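Local atomic coordinates of tRNA (guanosine(18)-2'-O)-methyltransferase (Aquifex aeolicus, PDB entry 1ZJR), a protein that catalyses the S-adenosyl-L-methionine-dependent 2'-O-methylation of guanosine 18 in a subset of tRNA species. Residues F98-F112 / V132-I146. Sequence-based numbering, arbitrary orientation.
Sequences FQIVATWLSKESVNF and VSPEIVEIADKKIVI
D141 meets the start of strand 99-103 twice: its OD2, through the anti lone pair, takes I100 N at 2.7 Å, and its backbone N gives to I100 O, which also accepts K142 N. Parallel bonding continues as A102 N gives to K142 O, I144 N to A102 O and W104 N to I144 O; V132 N hydrogen-bonds T103 O nearly along the C=O axis. On the other side of strand 142-145, 110-111 is the sheet's outermost strand in the chain: V110 N gives to K143 O, V145 N to V110 O and F112 N to V145 O. S109 OG donates a hydrogen bond to W104 O (2.6 Å) across the loop containing the S106-S109 turn. K143, bent at chi3 (-59°), runs beside W104 and brings NZ to 2.9 Å from E108 OE1, a salt bridge; W104 NE1 reaches the same oxygen weakly. V137 lies over the indole, CG1 3.8 Å from the six-membered ring centroid, while V132 O sits at the ring edge. With alanine replacing W104, V137 would probably lose its ring face and E108 OE1 its weak indole bond. Backbone pairing thus fixes this SPOUT-fold sheet end, where T103 and I146 are predicted to bind S-adenosyl-L-methionine; the E108-K143 salt bridge probably restrains the S106-S109 turn.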
loop_
_atom_site.group_PDB
_atom_site.type_symbol
_atom_site.label_atom_id
_atom_site.label_comp_id
_atom_site.label_asym_id
_atom_site.label_seq_id
_atom_site.Cartn_x
_atom_site.Cartn_y
_atom_site.Cartn_z
ATOM N N PHE A 98 6.990 -8.445 10.147
ATOM C CA PHE A 98 5.766 -7.878 9.582
ATOM C C PHE A 98 4.672 -8.936 9.491
ATOM O O PHE A 98 4.933 -10.063 9.079
ATOM C CB PHE A 98 6.026 -7.336 8.174
ATOM C CG PHE A 98 6.768 -6.032 8.142
ATOM C CD1 PHE A 98 6.116 -4.858 7.760
ATOM C CD2 PHE A 98 8.121 -5.976 8.453
ATOM C CE1 PHE A 98 6.805 -3.646 7.686
ATOM C CE2 PHE A 98 8.821 -4.770 8.384
ATOM C CZ PHE A 98 8.163 -3.602 7.998
ATOM N N GLN A 99 3.452 -8.583 9.884
ATOM C CA GLN A 99 2.348 -9.529 9.768
ATOM C C GLN A 99 1.833 -9.376 8.340
ATOM O O GLN A 99 1.698 -8.256 7.838
ATOM C CB GLN A 99 1.221 -9.217 10.759
ATOM C CG GLN A 99 0.488 -7.905 10.520
ATOM C CD GLN A 99 -0.753 -7.751 11.396
ATOM O OE1 GLN A 99 -1.328 -6.667 11.493
ATOM N NE2 GLN A 99 -1.173 -8.838 12.030
ATOM N N ILE A 100 1.572 -10.499 7.684
ATOM C CA ILE A 100 1.071 -10.483 6.317
ATOM C C ILE A 100 -0.446 -10.647 6.358
ATOM O O ILE A 100 -0.959 -11.691 6.764
ATOM C CB ILE A 100 1.691 -11.627 5.489
ATOM C CG1 ILE A 100 3.214 -11.620 5.661
ATOM C CG2 ILE A 100 1.308 -11.471 4.020
ATOM C CD1 ILE A 100 3.891 -10.319 5.254
ATOM N N VAL A 101 -1.148 -9.599 5.938
ATOM C CA VAL A 101 -2.608 -9.560 5.930
ATOM C C VAL A 101 -3.088 -9.617 4.480
ATOM O O VAL A 101 -2.832 -8.703 3.695
ATOM C CB VAL A 101 -3.102 -8.256 6.601
ATOM C CG1 VAL A 101 -4.628 -8.202 6.631
ATOM C CG2 VAL A 101 -2.536 -8.170 8.023
ATOM N N ALA A 102 -3.795 -10.685 4.126
ATOM C CA ALA A 102 -4.251 -10.844 2.752
ATOM C C ALA A 102 -5.753 -10.973 2.572
ATOM O O ALA A 102 -6.429 -11.656 3.336
ATOM C CB ALA A 102 -3.562 -12.046 2.126
ATOM N N THR A 103 -6.274 -10.311 1.544
ATOM C CA THR A 103 -7.697 -10.388 1.241
ATOM C C THR A 103 -7.905 -11.753 0.598
ATOM O O THR A 103 -7.343 -12.040 -0.460
ATOM C CB THR A 103 -8.119 -9.311 0.232
ATOM O OG1 THR A 103 -7.307 -9.432 -0.944
ATOM C CG2 THR A 103 -7.948 -7.921 0.835
ATOM N N TRP A 104 -8.705 -12.590 1.245
ATOM C CA TRP A 104 -8.980 -13.938 0.751
ATOM C C TRP A 104 -10.485 -14.168 0.852
ATOM O O TRP A 104 -11.053 -14.157 1.945
ATOM C CB TRP A 104 -8.196 -14.954 1.600
ATOM C CG TRP A 104 -8.345 -16.392 1.175
ATOM C CD1 TRP A 104 -9.008 -17.375 1.848
ATOM C CD2 TRP A 104 -7.816 -17.004 -0.013
ATOM N NE1 TRP A 104 -8.926 -18.564 1.156
ATOM C CE2 TRP A 104 -8.202 -18.364 0.011
ATOM C CE3 TRP A 104 -7.055 -16.534 -1.091
ATOM C CZ2 TRP A 104 -7.854 -19.264 -1.007
ATOM C CZ3 TRP A 104 -6.706 -17.429 -2.105
ATOM C CH2 TRP A 104 -7.109 -18.781 -2.052
ATOM N N LEU A 105 -11.126 -14.357 -0.297
ATOM C CA LEU A 105 -12.572 -14.553 -0.351
ATOM C C LEU A 105 -12.906 -15.975 0.077
ATOM O O LEU A 105 -12.881 -16.906 -0.727
ATOM C CB LEU A 105 -13.079 -14.277 -1.773
ATOM C CG LEU A 105 -14.560 -13.940 -1.966
ATOM C CD1 LEU A 105 -14.933 -12.720 -1.121
ATOM C CD2 LEU A 105 -14.823 -13.660 -3.443
ATOM N N SER A 106 -13.216 -16.128 1.358
ATOM C CA SER A 106 -13.530 -17.432 1.913
ATOM C C SER A 106 -14.288 -17.270 3.225
ATOM O O SER A 106 -14.109 -16.281 3.937
ATOM C CB SER A 106 -12.233 -18.207 2.151
ATOM O OG SER A 106 -12.487 -19.478 2.709
ATOM N N LYS A 107 -15.137 -18.242 3.543
ATOM C CA LYS A 107 -15.909 -18.185 4.777
ATOM C C LYS A 107 -15.005 -18.369 5.991
ATOM O O LYS A 107 -15.406 -18.092 7.121
ATOM C CB LYS A 107 -17.013 -19.250 4.768
ATOM C CG LYS A 107 -18.175 -18.935 3.822
ATOM C CD LYS A 107 -17.708 -18.814 2.374
ATOM C CE LYS A 107 -18.853 -18.460 1.431
ATOM N NZ LYS A 107 -19.435 -17.117 1.715
ATOM N N GLU A 108 -13.776 -18.818 5.751
ATOM C CA GLU A 108 -12.810 -19.031 6.824
ATOM C C GLU A 108 -12.089 -17.734 7.200
ATOM O O GLU A 108 -11.468 -17.644 8.261
ATOM C CB GLU A 108 -11.781 -20.080 6.399
ATOM C CG GLU A 108 -10.953 -19.666 5.189
ATOM C CD GLU A 108 -10.218 -20.829 4.555
ATOM O OE1 GLU A 108 -9.493 -20.605 3.562
ATOM O OE2 GLU A 108 -10.368 -21.968 5.049
ATOM N N SER A 109 -12.171 -16.734 6.326
ATOM C CA SER A 109 -11.518 -15.452 6.574
ATOM C C SER A 109 -12.244 -14.657 7.652
ATOM O O SER A 109 -13.421 -14.887 7.919
ATOM C CB SER A 109 -11.462 -14.632 5.285
ATOM O OG SER A 109 -10.730 -15.316 4.284
ATOM N N VAL A 110 -11.543 -13.710 8.264
ATOM C CA VAL A 110 -12.141 -12.899 9.311
ATOM C C VAL A 110 -12.473 -11.496 8.823
ATOM O O VAL A 110 -11.928 -11.031 7.820
ATOM C CB VAL A 110 -11.199 -12.782 10.528
ATOM C CG1 VAL A 110 -10.809 -14.169 11.015
ATOM C CG2 VAL A 110 -9.958 -11.978 10.158
ATOM N N ASN A 111 -13.378 -10.836 9.540
ATOM C CA ASN A 111 -13.791 -9.472 9.231
ATOM C C ASN A 111 -12.519 -8.619 9.290
ATOM O O ASN A 111 -11.757 -8.698 10.258
ATOM C CB ASN A 111 -14.824 -9.015 10.274
ATOM C CG ASN A 111 -15.354 -7.621 10.016
ATOM O OD1 ASN A 111 -14.610 -6.651 10.046
ATOM N ND2 ASN A 111 -16.657 -7.515 9.774
ATOM N N PHE A 112 -12.291 -7.808 8.257
ATOM C CA PHE A 112 -11.086 -6.979 8.185
ATOM C C PHE A 112 -10.846 -6.049 9.376
ATOM O O PHE A 112 -9.721 -5.595 9.592
ATOM C CB PHE A 112 -11.087 -6.157 6.884
ATOM C CG PHE A 112 -11.997 -4.961 6.916
ATOM C CD1 PHE A 112 -11.470 -3.674 7.011
ATOM C CD2 PHE A 112 -13.376 -5.116 6.856
ATOM C CE1 PHE A 112 -12.304 -2.559 7.046
ATOM C CE2 PHE A 112 -14.222 -4.002 6.892
ATOM C CZ PHE A 112 -13.685 -2.726 6.987
ATOM N N VAL A 132 -6.094 -12.581 -3.399
ATOM C CA VAL A 132 -4.684 -12.852 -3.620
ATOM C C VAL A 132 -4.610 -14.285 -4.146
ATOM O O VAL A 132 -5.597 -15.019 -4.115
ATOM C CB VAL A 132 -3.861 -12.755 -2.312
ATOM C CG1 VAL A 132 -3.948 -11.329 -1.742
ATOM C CG2 VAL A 132 -4.370 -13.774 -1.296
ATOM N N SER A 133 -3.442 -14.680 -4.632
ATOM C CA SER A 133 -3.270 -16.031 -5.148
ATOM C C SER A 133 -3.187 -17.027 -3.997
ATOM O O SER A 133 -2.996 -16.645 -2.841
ATOM C CB SER A 133 -1.985 -16.109 -5.963
ATOM O OG SER A 133 -0.877 -15.774 -5.146
ATOM N N PRO A 134 -3.360 -18.323 -4.296
ATOM C CA PRO A 134 -3.281 -19.331 -3.238
ATOM C C PRO A 134 -1.848 -19.396 -2.704
ATOM O O PRO A 134 -1.625 -19.704 -1.531
ATOM C CB PRO A 134 -3.696 -20.616 -3.954
ATOM C CG PRO A 134 -4.659 -20.117 -4.990
ATOM C CD PRO A 134 -3.941 -18.896 -5.524
ATOM N N GLU A 135 -0.884 -19.105 -3.573
ATOM C CA GLU A 135 0.525 -19.122 -3.190
ATOM C C GLU A 135 0.764 -18.093 -2.088
ATOM O O GLU A 135 1.455 -18.362 -1.103
ATOM C CB GLU A 135 1.419 -18.801 -4.392
ATOM C CG GLU A 135 1.502 -19.891 -5.466
ATOM C CD GLU A 135 0.206 -20.084 -6.251
ATOM O OE1 GLU A 135 -0.401 -19.080 -6.677
ATOM O OE2 GLU A 135 -0.199 -21.248 -6.457
ATOM N N ILE A 136 0.177 -16.914 -2.253
ATOM C CA ILE A 136 0.330 -15.855 -1.268
ATOM C C ILE A 136 -0.432 -16.122 0.030
ATOM O O ILE A 136 0.119 -15.968 1.119
ATOM C CB ILE A 136 -0.124 -14.489 -1.851
ATOM C CG1 ILE A 136 0.866 -14.032 -2.926
ATOM C CG2 ILE A 136 -0.241 -13.452 -0.738
ATOM C CD1 ILE A 136 0.480 -12.727 -3.623
ATOM N N VAL A 137 -1.690 -16.538 -0.075
ATOM C CA VAL A 137 -2.479 -16.773 1.121
ATOM C C VAL A 137 -1.866 -17.850 2.018
ATOM O O VAL A 137 -2.078 -17.847 3.229
ATOM C CB VAL A 137 -3.952 -17.136 0.772
ATOM C CG1 VAL A 137 -4.090 -18.624 0.460
ATOM C CG2 VAL A 137 -4.864 -16.732 1.920
ATOM N N GLU A 138 -1.092 -18.752 1.423
ATOM C CA GLU A 138 -0.447 -19.824 2.177
ATOM C C GLU A 138 0.530 -19.313 3.231
ATOM O O GLU A 138 0.765 -19.980 4.238
ATOM C CB GLU A 138 0.290 -20.770 1.228
ATOM C CG GLU A 138 -0.625 -21.647 0.394
ATOM C CD GLU A 138 -1.425 -22.625 1.235
ATOM O OE1 GLU A 138 -2.163 -22.177 2.139
ATOM O OE2 GLU A 138 -1.317 -23.845 0.990
ATOM N N ILE A 139 1.094 -18.130 3.003
ATOM C CA ILE A 139 2.053 -17.556 3.940
ATOM C C ILE A 139 1.490 -16.406 4.778
ATOM O O ILE A 139 2.194 -15.831 5.605
ATOM C CB ILE A 139 3.310 -17.055 3.191
ATOM C CG1 ILE A 139 4.417 -16.726 4.192
ATOM C CG2 ILE A 139 2.973 -15.815 2.357
ATOM C CD1 ILE A 139 4.878 -17.920 5.007
ATOM N N ALA A 140 0.218 -16.080 4.576
ATOM C CA ALA A 140 -0.412 -14.983 5.308
ATOM C C ALA A 140 -0.638 -15.273 6.790
ATOM O O ALA A 140 -0.875 -16.412 7.181
ATOM C CB ALA A 140 -1.743 -14.624 4.653
ATOM N N ASP A 141 -0.567 -14.225 7.605
ATOM C CA ASP A 141 -0.791 -14.330 9.043
ATOM C C ASP A 141 -2.279 -14.121 9.298
ATOM O O ASP A 141 -2.852 -14.686 10.230
ATOM C CB ASP A 141 0.009 -13.260 9.786
ATOM C CG ASP A 141 1.501 -13.503 9.721
ATOM O OD1 ASP A 141 1.963 -14.488 10.334
ATOM O OD2 ASP A 141 2.210 -12.718 9.055
ATOM N N LYS A 142 -2.895 -13.294 8.460
ATOM C CA LYS A 142 -4.320 -13.006 8.570
ATOM C C LYS A 142 -4.971 -13.072 7.191
ATOM O O LYS A 142 -4.405 -12.594 6.205
ATOM C CB LYS A 142 -4.542 -11.608 9.161
ATOM C CG LYS A 142 -4.115 -11.437 10.619
ATOM C CD LYS A 142 -5.043 -12.190 11.561
ATOM C CE LYS A 142 -4.663 -11.944 13.015
ATOM N NZ LYS A 142 -3.264 -12.368 13.288
ATOM N N LYS A 143 -6.150 -13.686 7.128
ATOM C CA LYS A 143 -6.916 -13.790 5.888
ATOM C C LYS A 143 -8.176 -12.978 6.155
ATOM O O LYS A 143 -8.952 -13.319 7.041
ATOM C CB LYS A 143 -7.271 -15.250 5.593
ATOM C CG LYS A 143 -6.058 -16.140 5.378
ATOM C CD LYS A 143 -6.458 -17.553 4.980
ATOM C CE LYS A 143 -7.331 -18.203 6.033
ATOM N NZ LYS A 143 -7.747 -19.576 5.627
ATOM N N ILE A 144 -8.386 -11.914 5.387
ATOM C CA ILE A 144 -9.529 -11.039 5.624
ATOM C C ILE A 144 -10.546 -10.863 4.506
ATOM O O ILE A 144 -10.253 -11.053 3.329
ATOM C CB ILE A 144 -9.052 -9.619 6.001
ATOM C CG1 ILE A 144 -8.186 -9.050 4.865
ATOM C CG2 ILE A 144 -8.274 -9.658 7.313
ATOM C CD1 ILE A 144 -7.837 -7.574 5.012
ATOM N N VAL A 145 -11.753 -10.485 4.907
ATOM C CA VAL A 145 -12.831 -10.213 3.965
ATOM C C VAL A 145 -13.553 -8.984 4.467
ATOM O O VAL A 145 -13.451 -8.634 5.647
ATOM C CB VAL A 145 -13.870 -11.362 3.881
ATOM C CG1 VAL A 145 -13.286 -12.544 3.141
ATOM C CG2 VAL A 145 -14.320 -11.761 5.275
ATOM N N ILE A 146 -14.263 -8.323 3.561
ATOM C CA ILE A 146 -15.055 -7.150 3.897
ATOM C C ILE A 146 -16.502 -7.647 3.851
ATOM O O ILE A 146 -16.905 -8.297 2.888
ATOM C CB ILE A 146 -14.852 -6.027 2.855
ATOM C CG1 ILE A 146 -13.398 -5.534 2.896
ATOM C CG2 ILE A 146 -15.814 -4.871 3.140
ATOM C CD1 ILE A 146 -13.064 -4.508 1.806
#